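Local coordinates for Thiol:disulfide interchange protein DsbA (Neisseria meningitidis serogroup B, PDB 2ZNM) that probably acts as a thiol:disulfide oxidoreductase of the thioredoxin family in the bacterial periplasm, at residues 10-15 against 159-164. Sequence-based numbering, arbitrary orientation.
Sequences LVLDKP and KYRVIF
Leu10 O is approached by two groups of the facing strand. Arg161 N hydrogen-bonds to it at 2.8 Å, almost straight at the hydrogen (172°), and Tyr160 CA adds a CA-H...O contact at 3.3 Å. Leu10 N returns a bond to Arg161 O at 2.8 Å, which makes Leu10 and Arg161 an antiparallel hydrogen-bonded pair. Leu12 N to Lys159 O, also 2.8 Å, carries the ladder one step past the strand end. Val11 and Tyr160 form the non-hydrogen-bonded pair between these bonds. Their side chains lie side by side, with Val11 CG2 at the edge of the Tyr160 ring, 4.1 Å from CE1. The ring packs on helix 167-185, where Tyr160 OH is hydrogen-bonded to Glu185. Lys159 and Tyr160 both face Val156 of strand 153-156, a classic beta bulge.

The other face carries Leu10 and Arg161. Leu10 CG meets Ile163 CD1 at 3.7 Å. Arg161 has CG anti to the backbone N (chi1 -176°) and runs extended across Leu12, at about a right angle to it. Leu12 CB lies against Lys159 O (3.4 Å), and Leu12 CD2 is 4.0 Å from Arg161 NH1, oblique to the guanidinium.

All three hydrogen bonds across the contact are between backbone atoms. The main chain therefore sets the register of outermost strand 9-11 on the thioredoxin-fold sheet, while Glu185 and Arg147 O hold the polar ends of Tyr160 and Arg161.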
ATOM      1  N   LEU A  10       8.033  -1.318 -16.657  1.00 57.24           N
ATOM      2  CA  LEU A  10       9.014  -0.244 -16.787  1.00 57.27           C
ATOM      3  C   LEU A  10      10.138  -0.419 -15.769  1.00 57.25           C
ATOM      4  O   LEU A  10       9.922  -0.929 -14.668  1.00 57.04           O
ATOM      5  CB  LEU A  10       8.349   1.129 -16.606  1.00 57.24           C
ATOM      6  CG  LEU A  10       7.397   1.634 -17.696  1.00 57.03           C
ATOM      7  CD1 LEU A  10       6.693   2.898 -17.242  1.00 56.78           C
ATOM      8  CD2 LEU A  10       8.130   1.874 -19.015  1.00 57.77           C
ATOM      9  N   VAL A  11      11.335   0.007 -16.153  1.00 57.13           N
ATOM     10  CA  VAL A  11      12.503  -0.069 -15.286  1.00 57.16           C
ATOM     11  C   VAL A  11      12.610   1.223 -14.484  1.00 57.18           C
ATOM     12  O   VAL A  11      12.734   2.305 -15.058  1.00 57.17           O
ATOM     13  CB  VAL A  11      13.811  -0.279 -16.101  1.00 57.12           C
ATOM     14  CG1 VAL A  11      14.966  -0.646 -15.178  1.00 57.15           C
ATOM     15  CG2 VAL A  11      13.630  -1.351 -17.172  1.00 57.04           C
ATOM     16  N   LEU A  12      12.546   1.116 -13.159  1.00 57.37           N
ATOM     17  CA  LEU A  12      12.740   2.281 -12.303  1.00 57.48           C
ATOM     18  C   LEU A  12      14.161   2.796 -12.474  1.00 57.81           C
ATOM     19  O   LEU A  12      15.103   2.010 -12.596  1.00 57.80           O
ATOM     20  CB  LEU A  12      12.468   1.953 -10.834  1.00 57.34           C
ATOM     21  CG  LEU A  12      11.040   1.679 -10.331  1.00 56.94           C
ATOM     22  CD1 LEU A  12      11.051   1.662  -8.820  1.00 55.85           C
ATOM     23  CD2 LEU A  12      10.022   2.699 -10.823  1.00 56.59           C
ATOM     24  N   ASP A  13      14.309   4.117 -12.496  1.00 58.17           N
ATOM     25  CA  ASP A  13      15.613   4.730 -12.717  1.00 58.46           C
ATOM     26  C   ASP A  13      16.479   4.613 -11.459  1.00 58.34           C
ATOM     27  O   ASP A  13      17.680   4.357 -11.548  1.00 58.30           O
ATOM     28  CB  ASP A  13      15.464   6.189 -13.180  1.00 58.76           C
ATOM     29  CG  ASP A  13      16.407   6.534 -14.339  1.00 59.84           C
ATOM     30  OD1 ASP A  13      16.417   5.803 -15.359  1.00 60.56           O
ATOM     31  OD2 ASP A  13      17.137   7.545 -14.237  1.00 60.89           O
ATOM     32  N   LYS A  14      15.860   4.804 -10.297  1.00 58.09           N
ATOM     33  CA  LYS A  14      16.490   4.500  -9.016  1.00 58.12           C
ATOM     34  C   LYS A  14      15.647   3.431  -8.328  1.00 57.91           C
ATOM     35  O   LYS A  14      14.429   3.569  -8.252  1.00 58.30           O
ATOM     36  CB  LYS A  14      16.572   5.745  -8.126  1.00 58.21           C
ATOM     37  CG  LYS A  14      17.495   6.854  -8.622  1.00 58.87           C
ATOM     38  CD  LYS A  14      18.967   6.560  -8.320  1.00 59.78           C
ATOM     39  CE  LYS A  14      19.755   7.844  -8.093  1.00 60.61           C
ATOM     40  NZ  LYS A  14      19.270   8.585  -6.886  1.00 59.96           N
ATOM     41  N   PRO A  15      16.288   2.357  -7.835  1.00 57.64           N
ATOM     42  CA  PRO A  15      15.571   1.261  -7.183  1.00 57.34           C
ATOM     43  C   PRO A  15      15.035   1.621  -5.794  1.00 57.29           C
ATOM     44  O   PRO A  15      15.669   2.377  -5.059  1.00 56.98           O
ATOM     45  CB  PRO A  15      16.634   0.154  -7.072  1.00 57.40           C
ATOM     46  CG  PRO A  15      17.804   0.619  -7.923  1.00 57.51           C
ATOM     47  CD  PRO A  15      17.739   2.104  -7.891  1.00 57.63           C
ATOM     48  N   LYS A 159      12.509  -2.761  -8.527  1.00 50.10           N
ATOM     49  CA  LYS A 159      13.106  -2.377  -9.811  1.00 50.68           C
ATOM     50  C   LYS A 159      12.114  -2.162 -10.940  1.00 50.99           C
ATOM     51  O   LYS A 159      12.337  -1.317 -11.811  1.00 50.78           O
ATOM     52  CB  LYS A 159      14.107  -3.445 -10.272  1.00 50.48           C
ATOM     53  CG  LYS A 159      15.497  -3.330  -9.687  1.00 50.50           C
ATOM     54  CD  LYS A 159      16.437  -4.329 -10.362  1.00 50.76           C
ATOM     55  CE  LYS A 159      17.888  -3.872 -10.252  1.00 51.82           C
ATOM     56  NZ  LYS A 159      18.824  -4.777 -10.982  1.00 52.72           N
ATOM     57  N   TYR A 160      11.042  -2.951 -10.942  1.00 51.53           N
ATOM     58  CA  TYR A 160      10.166  -3.016 -12.106  1.00 52.16           C
ATOM     59  C   TYR A 160       8.745  -2.629 -11.767  1.00 52.29           C
ATOM     60  O   TYR A 160       8.127  -3.193 -10.862  1.00 52.15           O
ATOM     61  CB  TYR A 160      10.207  -4.399 -12.768  1.00 52.38           C
ATOM     62  CG  TYR A 160      11.580  -4.830 -13.209  1.00 52.69           C
ATOM     63  CD1 TYR A 160      12.176  -4.272 -14.341  1.00 53.08           C
ATOM     64  CD2 TYR A 160      12.282  -5.801 -12.501  1.00 53.22           C
ATOM     65  CE1 TYR A 160      13.443  -4.668 -14.762  1.00 53.25           C
ATOM     66  CE2 TYR A 160      13.557  -6.211 -12.916  1.00 53.54           C
ATOM     67  CZ  TYR A 160      14.124  -5.637 -14.045  1.00 53.10           C
ATOM     68  OH  TYR A 160      15.368  -6.026 -14.457  1.00 53.34           O
ATOM     69  N   ARG A 161       8.251  -1.653 -12.521  1.00 52.79           N
ATOM     70  CA  ARG A 161       6.944  -1.045 -12.310  1.00 53.40           C
ATOM     71  C   ARG A 161       5.985  -1.649 -13.318  1.00 53.38           C
ATOM     72  O   ARG A 161       6.245  -1.621 -14.525  1.00 53.42           O
ATOM     73  CB  ARG A 161       7.056   0.464 -12.528  1.00 53.48           C
ATOM     74  CG  ARG A 161       5.815   1.293 -12.252  1.00 55.45           C
ATOM     75  CD  ARG A 161       6.163   2.735 -12.589  1.00 58.74           C
ATOM     76  NE  ARG A 161       5.377   3.709 -11.840  1.00 61.31           N
ATOM     77  CZ  ARG A 161       5.844   4.887 -11.434  1.00 60.62           C
ATOM     78  NH1 ARG A 161       7.103   5.226 -11.672  1.00 59.60           N
ATOM     79  NH2 ARG A 161       5.061   5.708 -10.760  1.00 60.37           N
ATOM     80  N   VAL A 162       4.890  -2.208 -12.820  1.00 53.27           N
ATOM     81  CA  VAL A 162       3.895  -2.831 -13.678  1.00 53.68           C
ATOM     82  C   VAL A 162       3.203  -1.791 -14.558  1.00 54.26           C
ATOM     83  O   VAL A 162       2.907  -0.680 -14.105  1.00 54.61           O
ATOM     84  CB  VAL A 162       2.841  -3.596 -12.840  1.00 53.54           C
ATOM     85  CG1 VAL A 162       1.706  -4.103 -13.719  1.00 53.02           C
ATOM     86  CG2 VAL A 162       3.496  -4.747 -12.095  1.00 53.03           C
ATOM     87  N   ILE A 163       2.971  -2.156 -15.815  1.00 54.77           N
ATOM     88  CA  ILE A 163       2.039  -1.436 -16.674  1.00 55.59           C
ATOM     89  C   ILE A 163       0.764  -2.266 -16.777  1.00 56.09           C
ATOM     90  O   ILE A 163       0.799  -3.400 -17.247  1.00 56.16           O
ATOM     91  CB  ILE A 163       2.612  -1.186 -18.097  1.00 55.42           C
ATOM     92  CG1 ILE A 163       3.904  -0.366 -18.023  1.00 55.25           C
ATOM     93  CG2 ILE A 163       1.557  -0.502 -18.988  1.00 55.59           C
ATOM     94  CD1 ILE A 163       4.573  -0.126 -19.368  1.00 55.57           C
ATOM     95  N   PHE A 164      -0.356  -1.709 -16.332  1.00 57.16           N
ATOM     96  CA  PHE A 164      -1.630  -2.429 -16.372  1.00 58.24           C
ATOM     97  C   PHE A 164      -2.303  -2.258 -17.737  1.00 59.07           C
ATOM     98  O   PHE A 164      -3.314  -1.561 -17.874  1.00 59.28           O
ATOM     99  CB  PHE A 164      -2.550  -1.986 -15.230  1.00 58.10           C
ATOM    100  CG  PHE A 164      -2.053  -2.364 -13.858  1.00 58.02           C
ATOM    101  CD1 PHE A 164      -2.284  -3.638 -13.340  1.00 58.44           C
ATOM    102  CD2 PHE A 164      -1.368  -1.441 -13.072  1.00 58.19           C
ATOM    103  CE1 PHE A 164      -1.828  -3.988 -12.065  1.00 58.02           C
ATOM    104  CE2 PHE A 164      -0.913  -1.781 -11.791  1.00 57.43           C
ATOM    105  CZ  PHE A 164      -1.142  -3.054 -11.293  1.00 57.88           C
TER